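PDB 2D81: PHB depolymerase from Penicillium funiculosum, which hydrolyses the ester bonds of polyhydroxybutyrate, breaking this bacterial storage polyester into short hydroxybutyrate units. Local coordinates for residues A[12-18]-A[221-227]; A[37-43]-A[90-96]; A[85-89]-A[118-122]. All coordinates share one frame; numbering follows the deposited sequence.

Contact 1 of 3, residues A[12-18]-A[221-227]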
loop_
_atom_site.group_PDB
_atom_site.type_symbol
_atom_site.label_atom_id
_atom_site.label_comp_id
_atom_site.label_asym_id
_atom_site.label_seq_id
_atom_site.Cartn_x
_atom_site.Cartn_y
_atom_site.Cartn_z
ATOM N N SER A 12 16.227 1.844 1.297
ATOM C CA SER A 12 15.682 1.341 0.040
ATOM C C SER A 12 14.240 0.876 0.201
ATOM O O SER A 12 13.743 0.077 -0.599
ATOM C CB SER A 12 16.529 0.175 -0.472
ATOM O OG SER A 12 16.412 -0.944 0.389
ATOM N N VAL A 13 13.571 1.377 1.234
ATOM C CA VAL A 13 12.232 0.906 1.584
ATOM C C VAL A 13 11.134 1.777 0.972
ATOM O O VAL A 13 11.238 3.008 0.936
ATOM C CB VAL A 13 12.051 0.864 3.122
ATOM C CG1 VAL A 13 10.654 0.369 3.472
ATOM C CG2 VAL A 13 13.103 -0.054 3.745
ATOM N N SER A 14 10.082 1.125 0.490
ATOM C CA SER A 14 8.930 1.816 -0.083
ATOM C C SER A 14 7.668 0.988 0.140
ATOM O O SER A 14 7.737 -0.132 0.653
ATOM C CB SER A 14 9.142 2.043 -1.584
ATOM O OG SER A 14 9.306 0.811 -2.270
ATOM N N VAL A 15 6.519 1.540 -0.247
ATOM C CA VAL A 15 5.234 0.881 -0.031
ATOM C C VAL A 15 4.214 1.294 -1.096
ATOM O O VAL A 15 4.257 2.414 -1.606
ATOM C CB VAL A 15 4.669 1.223 1.375
ATOM C CG1 VAL A 15 4.518 2.739 1.525
ATOM C CG2 VAL A 15 3.330 0.531 1.590
ATOM N N SER A 16 3.307 0.379 -1.437
ATOM C CA SER A 16 2.168 0.700 -2.300
ATOM C C SER A 16 0.967 -0.156 -1.911
ATOM O O SER A 16 1.094 -1.092 -1.123
ATOM C CB SER A 16 2.517 0.466 -3.782
ATOM O OG SER A 16 2.622 -0.913 -4.100
ATOM N N GLY A 17 -0.197 0.164 -2.465
ATOM C CA GLY A 17 -1.380 -0.626 -2.174
ATOM C C GLY A 17 -2.591 -0.214 -2.983
ATOM O O GLY A 17 -2.584 0.830 -3.639
ATOM N N LEU A 18 -3.630 -1.043 -2.937
ATOM C CA LEU A 18 -4.864 -0.792 -3.679
ATOM C C LEU A 18 -6.001 -0.381 -2.747
ATOM O O LEU A 18 -6.244 -1.033 -1.731
ATOM C CB LEU A 18 -5.284 -2.048 -4.441
ATOM C CG LEU A 18 -6.636 -1.976 -5.159
ATOM C CD1 LEU A 18 -6.539 -1.060 -6.376
ATOM C CD2 LEU A 18 -7.050 -3.374 -5.581
ATOM N N CYS A 221 19.644 -6.220 -0.603
ATOM C CA CYS A 221 18.346 -6.183 -1.262
ATOM C C CYS A 221 17.539 -4.964 -0.838
ATOM O O CYS A 221 17.846 -4.321 0.166
ATOM C CB CYS A 221 17.582 -7.478 -0.953
ATOM S SG CYS A 221 18.271 -8.880 -1.897
ATOM N N SER A 222 16.523 -4.634 -1.628
ATOM C CA SER A 222 15.570 -3.592 -1.267
ATOM C C SER A 222 14.294 -4.225 -0.728
ATOM O O SER A 222 14.153 -5.447 -0.733
ATOM C CB SER A 222 15.241 -2.727 -2.485
ATOM O OG SER A 222 14.737 -3.516 -3.551
ATOM N N LEU A 223 13.364 -3.390 -0.277
ATOM C CA LEU A 223 12.113 -3.876 0.290
ATOM C C LEU A 223 10.937 -3.006 -0.143
ATOM O O LEU A 223 10.935 -1.792 0.076
ATOM C CB LEU A 223 12.197 -3.888 1.818
ATOM C CG LEU A 223 10.907 -4.214 2.583
ATOM C CD1 LEU A 223 10.473 -5.647 2.312
ATOM C CD2 LEU A 223 11.144 -4.011 4.075
ATOM N N HIS A 224 9.943 -3.635 -0.758
ATOM C CA HIS A 224 8.684 -2.968 -1.067
ATOM C C HIS A 224 7.560 -3.659 -0.303
ATOM O O HIS A 224 7.436 -4.886 -0.336
ATOM C CB HIS A 224 8.392 -3.039 -2.568
ATOM C CG HIS A 224 7.185 -2.258 -2.990
ATOM N ND1 HIS A 224 7.174 -0.881 -3.050
ATOM C CD2 HIS A 224 5.945 -2.661 -3.358
ATOM C CE1 HIS A 224 5.980 -0.470 -3.438
ATOM N NE2 HIS A 224 5.216 -1.530 -3.631
ATOM N N VAL A 225 6.750 -2.863 0.385
ATOM C CA VAL A 225 5.579 -3.370 1.083
ATOM C C VAL A 225 4.361 -3.163 0.188
ATOM O O VAL A 225 4.076 -2.041 -0.227
ATOM C CB VAL A 225 5.368 -2.614 2.415
ATOM C CG1 VAL A 225 4.170 -3.185 3.166
ATOM C CG2 VAL A 225 6.627 -2.710 3.267
ATOM N N ALA A 226 3.658 -4.249 -0.118
ATOM C CA ALA A 226 2.479 -4.176 -0.978
ATOM C C ALA A 226 1.214 -4.519 -0.193
ATOM O O ALA A 226 1.114 -5.594 0.402
ATOM C CB ALA A 226 2.637 -5.128 -2.163
ATOM N N LEU A 227 0.249 -3.605 -0.201
ATOM C CA LEU A 227 -0.948 -3.741 0.627
ATOM C C LEU A 227 -2.212 -4.049 -0.175
ATOM O O LEU A 227 -2.643 -3.251 -1.006
ATOM C CB LEU A 227 -1.161 -2.458 1.438
ATOM C CG LEU A 227 -0.028 -2.067 2.390
ATOM C CD1 LEU A 227 -0.308 -0.686 2.966
ATOM C CD2 LEU A 227 0.106 -3.098 3.502
#
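The imidazole of His224 is held at its edge by two serines of the neighbouring strand, and both its nitrogens are used. Ser14 OG meets ND1 of His224 at 2.8 Å. Ser16 OG meets NE2 of His224 at 2.7 Å. Both hydroxyls lie in the plane of the ring, and either member of each pair could be the donor. CG of His224 is anti to the backbone N (chi1 -174°), which swings the ring across to strand 13-18. Two bonds in one plane fix the rotation of the ring. The hydroxyls have further partners: Ser14 OG bonds to Tyr173 OH, and Ser16 OG to Tyr247 OH. The Tyr247 ring also meets the imidazole, with planes at about 25°.

The two strands run parallel at 20° near the middle of the central sheet of an alpha/beta hydrolase fold. The fold is circularly permuted here, and about 200 residues separate these neighbours along the chain. Five backbone bonds join them. At one end Ser14 N donates to Leu223 O, and at the other Leu18 N donates to Leu227 O. Between these, Val225 N donates to Ser14 O at 2.9 Å.

Valines and leucines occupy the face opposite His224. Val15 and Val225 cross obliquely, CG2 of Val15 lying 3.8 Å from CB of Val225. The same methyl reaches CD1 of Leu227 at 4.1 Å. Helix 20-31 packs on this face, with Leu28 touching both Val15 and Leu227. Gly17 pairs with Leu227, and its CA comes 3.1 Å from Leu227 O; there is no room for a CB beside that oxygen. At the other end, Ser12 OG rests over CA of Ser222 and bonds to Asn9 O.

Contact 2 of 3, residues A[37-43]-A[90-96]. With NAG (2-acetamido-2-deoxy-beta-D-glucopyranose), chain B.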
loop_
_atom_site.group_PDB
_atom_site.type_symbol
_atom_site.label_atom_id
_atom_site.label_comp_id
_atom_site.label_asym_id
_atom_site.label_seq_id
_atom_site.Cartn_x
_atom_site.Cartn_y
_atom_site.Cartn_z
ATOM N N ASN A 37 11.557 5.675 2.738
ATOM C CA ASN A 37 12.364 6.818 2.336
ATOM C C ASN A 37 12.636 6.934 0.842
ATOM O O ASN A 37 13.125 7.965 0.384
ATOM C CB ASN A 37 13.685 6.816 3.107
ATOM C CG ASN A 37 14.230 5.425 3.324
ATOM O OD1 ASN A 37 14.362 4.643 2.384
ATOM N ND2 ASN A 37 14.553 5.104 4.574
ATOM N N VAL A 38 12.320 5.894 0.075
ATOM C CA VAL A 38 12.425 6.006 -1.375
ATOM C C VAL A 38 11.149 6.635 -1.935
ATOM O O VAL A 38 11.199 7.500 -2.809
ATOM C CB VAL A 38 12.642 4.630 -2.043
ATOM C CG1 VAL A 38 12.850 4.812 -3.537
ATOM C CG2 VAL A 38 13.846 3.940 -1.430
ATOM N N GLY A 39 10.004 6.204 -1.418
ATOM C CA GLY A 39 8.742 6.766 -1.861
ATOM C C GLY A 39 7.607 5.778 -1.690
ATOM O O GLY A 39 7.748 4.784 -0.980
ATOM N N PHE A 40 6.478 6.052 -2.333
ATOM C CA PHE A 40 5.327 5.164 -2.246
ATOM C C PHE A 40 4.410 5.249 -3.459
ATOM O O PHE A 40 4.518 6.170 -4.272
ATOM C CB PHE A 40 4.523 5.450 -0.969
ATOM C CG PHE A 40 4.090 6.884 -0.822
ATOM C CD1 PHE A 40 4.965 7.846 -0.322
ATOM C CD2 PHE A 40 2.798 7.271 -1.169
ATOM C CE1 PHE A 40 4.557 9.171 -0.165
ATOM C CE2 PHE A 40 2.380 8.592 -1.018
ATOM C CZ PHE A 40 3.260 9.543 -0.514
ATOM N N GLY A 41 3.517 4.269 -3.575
ATOM C CA GLY A 41 2.579 4.225 -4.683
ATOM C C GLY A 41 1.160 3.992 -4.195
ATOM O O GLY A 41 0.934 3.256 -3.231
ATOM N N VAL A 42 0.197 4.618 -4.859
ATOM C CA VAL A 42 -1.202 4.482 -4.475
ATOM C C VAL A 42 -2.053 4.128 -5.691
ATOM O O VAL A 42 -2.103 4.888 -6.661
ATOM C CB VAL A 42 -1.738 5.795 -3.852
ATOM C CG1 VAL A 42 -3.206 5.629 -3.456
ATOM C CG2 VAL A 42 -0.898 6.174 -2.641
ATOM N N PHE A 43 -2.705 2.969 -5.641
ATOM C CA PHE A 43 -3.656 2.566 -6.673
ATOM C C PHE A 43 -5.082 2.775 -6.167
ATOM O O PHE A 43 -5.532 2.069 -5.264
ATOM C CB PHE A 43 -3.493 1.084 -7.041
ATOM C CG PHE A 43 -2.144 0.727 -7.613
ATOM C CD1 PHE A 43 -1.080 0.401 -6.776
ATOM C CD2 PHE A 43 -1.951 0.677 -8.991
ATOM C CE1 PHE A 43 0.157 0.027 -7.303
ATOM C CE2 PHE A 43 -0.717 0.304 -9.531
ATOM C CZ PHE A 43 0.336 -0.022 -8.685
ATOM N N GLN A 90 11.493 14.876 -1.209
ATOM C CA GLN A 90 12.506 14.003 -1.798
ATOM C C GLN A 90 12.034 12.556 -1.833
ATOM O O GLN A 90 12.760 11.644 -1.430
ATOM C CB GLN A 90 13.813 14.087 -1.008
ATOM C CG GLN A 90 14.486 15.445 -1.053
ATOM C CD GLN A 90 15.861 15.427 -0.420
ATOM O OE1 GLN A 90 16.022 15.023 0.733
ATOM N NE2 GLN A 90 16.864 15.867 -1.173
ATOM N N ARG A 91 10.812 12.356 -2.308
ATOM C CA ARG A 91 10.246 11.019 -2.432
ATOM C C ARG A 91 9.701 10.817 -3.838
ATOM O O ARG A 91 9.158 11.743 -4.443
ATOM C CB ARG A 91 9.116 10.830 -1.416
ATOM C CG ARG A 91 9.569 10.899 0.037
ATOM C CD ARG A 91 10.321 9.641 0.445
ATOM N NE ARG A 91 10.815 9.715 1.818
ATOM C CZ ARG A 91 11.926 10.344 2.186
ATOM N NH1 ARG A 91 12.288 10.359 3.462
ATOM N NH2 ARG A 91 12.684 10.948 1.281
ATOM N N LYS A 92 9.855 9.604 -4.356
ATOM C CA LYS A 92 9.203 9.222 -5.601
ATOM C C LYS A 92 7.784 8.782 -5.270
ATOM O O LYS A 92 7.580 7.894 -4.442
ATOM C CB LYS A 92 9.960 8.073 -6.275
ATOM C CG LYS A 92 11.418 8.381 -6.584
ATOM C CD LYS A 92 11.548 9.559 -7.532
ATOM C CE LYS A 92 11.045 9.213 -8.923
ATOM N NZ LYS A 92 11.927 8.213 -9.581
ATOM N N ILE A 93 6.804 9.411 -5.911
ATOM C CA ILE A 93 5.407 9.110 -5.630
ATOM C C ILE A 93 4.691 8.710 -6.908
ATOM O O ILE A 93 4.667 9.462 -7.884
ATOM C CB ILE A 93 4.692 10.325 -4.997
ATOM C CG1 ILE A 93 5.393 10.712 -3.693
ATOM C CG2 ILE A 93 3.225 9.991 -4.725
ATOM C CD1 ILE A 93 4.828 11.951 -3.030
ATOM N N TYR A 94 4.128 7.506 -6.891
ATOM C CA TYR A 94 3.387 6.963 -8.020
ATOM C C TYR A 94 1.905 6.902 -7.665
ATOM O O TYR A 94 1.542 6.456 -6.581
ATOM C CB TYR A 94 3.891 5.556 -8.353
ATOM C CG TYR A 94 3.047 4.836 -9.383
ATOM C CD1 TYR A 94 3.266 5.019 -10.746
ATOM C CD2 TYR A 94 2.006 3.995 -8.989
ATOM C CE1 TYR A 94 2.469 4.381 -11.693
ATOM C CE2 TYR A 94 1.202 3.356 -9.926
ATOM C CZ TYR A 94 1.440 3.553 -11.275
ATOM O OH TYR A 94 0.642 2.931 -12.202
ATOM N N MET A 95 1.057 7.354 -8.582
ATOM C CA MET A 95 -0.388 7.332 -8.372
ATOM C C MET A 95 -1.106 6.819 -9.614
ATOM O O MET A 95 -0.731 7.154 -10.737
ATOM C CB MET A 95 -0.893 8.734 -8.019
ATOM C CG MET A 95 -0.474 9.193 -6.634
ATOM S SD MET A 95 -0.917 10.904 -6.307
ATOM C CE MET A 95 0.486 11.732 -7.050
ATOM N N TRP A 96 -2.133 5.999 -9.407
ATOM C CA TRP A 96 -2.876 5.395 -10.510
ATOM C C TRP A 96 -4.367 5.382 -10.227
ATOM O O TRP A 96 -4.795 5.148 -9.099
ATOM C CB TRP A 96 -2.416 3.952 -10.749
ATOM C CG TRP A 96 -3.193 3.247 -11.835
ATOM C CD1 TRP A 96 -2.945 3.285 -13.179
ATOM C CD2 TRP A 96 -4.364 2.433 -11.668
ATOM N NE1 TRP A 96 -3.887 2.551 -13.857
ATOM C CE2 TRP A 96 -4.770 2.015 -12.956
ATOM C CE3 TRP A 96 -5.111 2.017 -10.554
ATOM C CZ2 TRP A 96 -5.889 1.197 -13.163
ATOM C CZ3 TRP A 96 -6.228 1.204 -10.763
ATOM C CH2 TRP A 96 -6.603 0.803 -12.058
HETATM C C1 NAG B . 13.884 12.847 -7.100
HETATM C C2 NAG B . 14.658 13.704 -6.082
HETATM C C3 NAG B . 16.118 13.229 -5.933
HETATM C C4 NAG B . 16.239 11.700 -5.841
HETATM C C5 NAG B . 15.410 11.037 -6.936
HETATM C C6 NAG B . 15.432 9.522 -6.881
HETATM C C7 NAG B . 14.436 16.088 -5.711
HETATM C C8 NAG B . 14.969 17.451 -6.127
HETATM N N2 NAG B . 14.651 15.078 -6.550
HETATM O O3 NAG B . 16.681 13.800 -4.761
HETATM O O4 NAG B . 17.599 11.327 -5.992
HETATM O O5 NAG B . 14.039 11.454 -6.815
HETATM O O6 NAG B . 15.232 8.966 -8.173
HETATM O O7 NAG B . 13.839 15.965 -4.642
HETATM O O HOH W 1 13.541 9.065 -3.516
#
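Gln90 and Arg91 meet Asn37 where two parallel strands of the alpha/beta hydrolase sheet, 39-43 and 92-96, begin their pairing. Gln90 lies beside the glycan, its CG 3.7 Å from O7 of the sugar. Its carbonyl oxygen accepts a bond from NH2 of Arg91 at 2.8 Å, the donor standing above the carbonyl plane. The Arg91 chain bends at chi2 (-74°), which folds the guanidinium back over Asn37. One face of the group covers Asn37 CA and O without a hydrogen bond to that oxygen, and NH1 bonds to Ser33 O. A leucine in place of Arg91 would probably leave Ser33 O and Gln90 O without this donor and uncover the backbone at Asn37.

Lys92 N donates to Val38 O, which also takes a bond from a water. The Lys92 side chain curls away past the sugar to Trp171, where NZ bonds to the backbone O and makes a cation-pi contact with the ring. Opposite Lys92 sits Gly39, where a CB would run into Lys92 O and, at this backbone conformation, into Val38 O.

Ile93 lies alongside Phe40. Its CG1 stands over one face of the phenyl ring, 4.3 Å from the ring centroid, and its CD1 is 3.8 Å from CZ of Phe40. Tyr94 turns to the other side of the sheet, beside Gly41. Its OH bonds to Tyr162 OH. The ring meets that of Phe43 obliquely, planes at 56°. Met95 directs its end away toward helix 106-116 and strand 125-130. Trp96 completes the aromatic cluster with Phe43 and Tyr94, and its NE1 bonds to Thr130 OG1. Its CB lies 3.7 Å from CD2 of Phe43.

Contact 3 of 3, residues A[85-89]-A[118-122]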
loop_
_atom_site.group_PDB
_atom_site.type_symbol
_atom_site.label_atom_id
_atom_site.label_comp_id
_atom_site.label_asym_id
_atom_site.label_seq_id
_atom_site.Cartn_x
_atom_site.Cartn_y
_atom_site.Cartn_z
ATOM N N VAL A 85 7.188 16.699 7.005
ATOM C CA VAL A 85 6.690 16.695 5.637
ATOM C C VAL A 85 7.742 17.177 4.643
ATOM O O VAL A 85 7.579 17.019 3.433
ATOM C CB VAL A 85 5.421 17.564 5.494
ATOM C CG1 VAL A 85 4.293 16.962 6.316
ATOM C CG2 VAL A 85 5.702 18.988 5.939
ATOM N N ALA A 86 8.824 17.756 5.154
ATOM C CA ALA A 86 9.964 18.103 4.309
ATOM C C ALA A 86 10.485 16.867 3.577
ATOM O O ALA A 86 10.989 16.962 2.455
ATOM C CB ALA A 86 11.075 18.720 5.157
ATOM N N ASN A 87 10.363 15.704 4.211
ATOM C CA ASN A 87 10.796 14.463 3.576
ATOM C C ASN A 87 10.077 14.234 2.253
ATOM O O ASN A 87 10.662 13.709 1.304
ATOM C CB ASN A 87 10.545 13.260 4.490
ATOM C CG ASN A 87 11.368 13.304 5.757
ATOM O OD1 ASN A 87 12.408 13.960 5.814
ATOM N ND2 ASN A 87 10.914 12.587 6.781
ATOM N N LEU A 88 8.807 14.621 2.189
ATOM C CA LEU A 88 8.005 14.343 1.004
ATOM C C LEU A 88 8.549 15.061 -0.227
ATOM O O LEU A 88 8.205 14.717 -1.357
ATOM C CB LEU A 88 6.549 14.744 1.243
ATOM C CG LEU A 88 5.839 13.955 2.345
ATOM C CD1 LEU A 88 4.453 14.539 2.575
ATOM C CD2 LEU A 88 5.754 12.479 1.955
ATOM N N GLY A 89 9.407 16.051 0.000
ATOM C CA GLY A 89 10.000 16.781 -1.104
ATOM C C GLY A 89 11.088 15.994 -1.808
ATOM O O GLY A 89 11.554 16.394 -2.877
ATOM N N ASN A 118 1.387 19.923 -2.418
ATOM C CA ASN A 118 1.817 20.954 -1.481
ATOM C C ASN A 118 3.201 20.665 -0.918
ATOM O O ASN A 118 3.869 21.570 -0.410
ATOM C CB ASN A 118 0.816 21.067 -0.327
ATOM C CG ASN A 118 -0.479 21.727 -0.744
ATOM O OD1 ASN A 118 -0.553 22.948 -0.864
ATOM N ND2 ASN A 118 -1.507 20.921 -0.977
ATOM N N PHE A 119 3.628 19.409 -1.001
ATOM C CA PHE A 119 4.837 18.973 -0.306
ATOM C C PHE A 119 5.863 18.279 -1.196
ATOM O O PHE A 119 7.038 18.202 -0.837
ATOM C CB PHE A 119 4.469 18.039 0.846
ATOM C CG PHE A 119 3.391 18.580 1.735
ATOM C CD1 PHE A 119 2.080 18.133 1.607
ATOM C CD2 PHE A 119 3.678 19.562 2.677
ATOM C CE1 PHE A 119 1.065 18.657 2.405
ATOM C CE2 PHE A 119 2.670 20.095 3.483
ATOM C CZ PHE A 119 1.362 19.641 3.345
ATOM N N ASP A 120 5.426 17.767 -2.344
ATOM C CA ASP A 120 6.308 16.956 -3.176
ATOM C C ASP A 120 6.934 17.702 -4.351
ATOM O O ASP A 120 6.693 18.893 -4.553
ATOM C CB ASP A 120 5.564 15.704 -3.675
ATOM C CG ASP A 120 4.405 16.025 -4.610
ATOM O OD1 ASP A 120 3.490 15.178 -4.708
ATOM O OD2 ASP A 120 4.405 17.093 -5.259
ATOM N N ASN A 121 7.750 16.978 -5.110
ATOM C CA ASN A 121 8.467 17.505 -6.268
ATOM C C ASN A 121 7.837 16.924 -7.532
ATOM O O ASN A 121 7.799 15.705 -7.702
ATOM C CB ASN A 121 9.939 17.091 -6.172
ATOM C CG ASN A 121 10.703 17.311 -7.468
ATOM O OD1 ASN A 121 10.902 18.446 -7.902
ATOM N ND2 ASN A 121 11.135 16.220 -8.090
ATOM N N SER A 122 7.337 17.787 -8.413
ATOM C CA SER A 122 6.540 17.321 -9.549
ATOM C C SER A 122 7.305 16.357 -10.461
ATOM O O SER A 122 6.730 15.400 -10.983
ATOM C CB SER A 122 6.024 18.511 -10.372
ATOM O OG SER A 122 7.066 19.129 -11.106
HETATM O O HOH W 2 8.041 18.972 1.537
HETATM O O HOH W 3 8.768 14.507 -4.058
#
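This is a small surface contact between two loops. Segment 85-89 leads into strand 92-98. Segment 118-122 lies in the loop from helix 106-116 to strand 125-130. The contact combines an apolar patch with water bridges, and no direct hydrogen bond links the segments.

Phe119 carries the apolar part. Its CG is anti to the carbonyl carbon (chi1 -50°), and this turns the ring toward Val85. CD2 of Phe119 lies 3.9 Å from CB of Val85. The CG2 methyl of Val85 sits as close to the same ring carbon, and the two side chains cross at a slant. Leu88 runs alongside Phe119, pointing the same way, with its CD1 3.9 Å from CB of Phe119. Met74 of helix 68-77 touches both Leu88 and Phe119, tying the patch to the helix.

The polar part is backbone. One water donates to Val85 O at 2.8 Å and to Phe119 O at 2.7 Å. A second water donates to Leu88 O and accepts from Asn121 N at 2.9 Å. The waters bridge backbone atoms that do not pair directly across the contact; Val85 O also accepts from Leu88 N. Asp120 CA adds a C-H...O contact to Leu88 O at 3.5 Å.

Gly89 passes close to the second loop. Its CA lies 3.3 Å from Phe119 O, and a side chain there would be crowded by Ala86 O. Gly89 and Asn121 also touch the attached sugar. Strand 92-98, helix 106-116 and strand 125-130 form a beta-alpha-beta crossover of the alpha/beta hydrolase fold, and the two loops lead into its two parallel strands.

In the fold
Contacts 1 and 2 are buried and belong to one sheet. Strands 13-18 and 39-43 are neighbours in it, joined by probable bonds from Gly41 N to Val15 O and from Phe43 N to Gly17 O. Together the two contacts set four parallel strands in the order 92-98, 39-43, 13-18, 221-227. Both rely on regular backbone pairing, but contact 1 adds a buried histidine-serine network, whereas contact 2 adds aromatic rings and an arginine. Contact 3 lies at the surface, its centre about 19 Å from the centre of the chain, and uses waters where the sheet uses direct bonds. It touches contact 2 through Leu88 on Phe40 and Asp120 on Ile93. It does not touch contact 1.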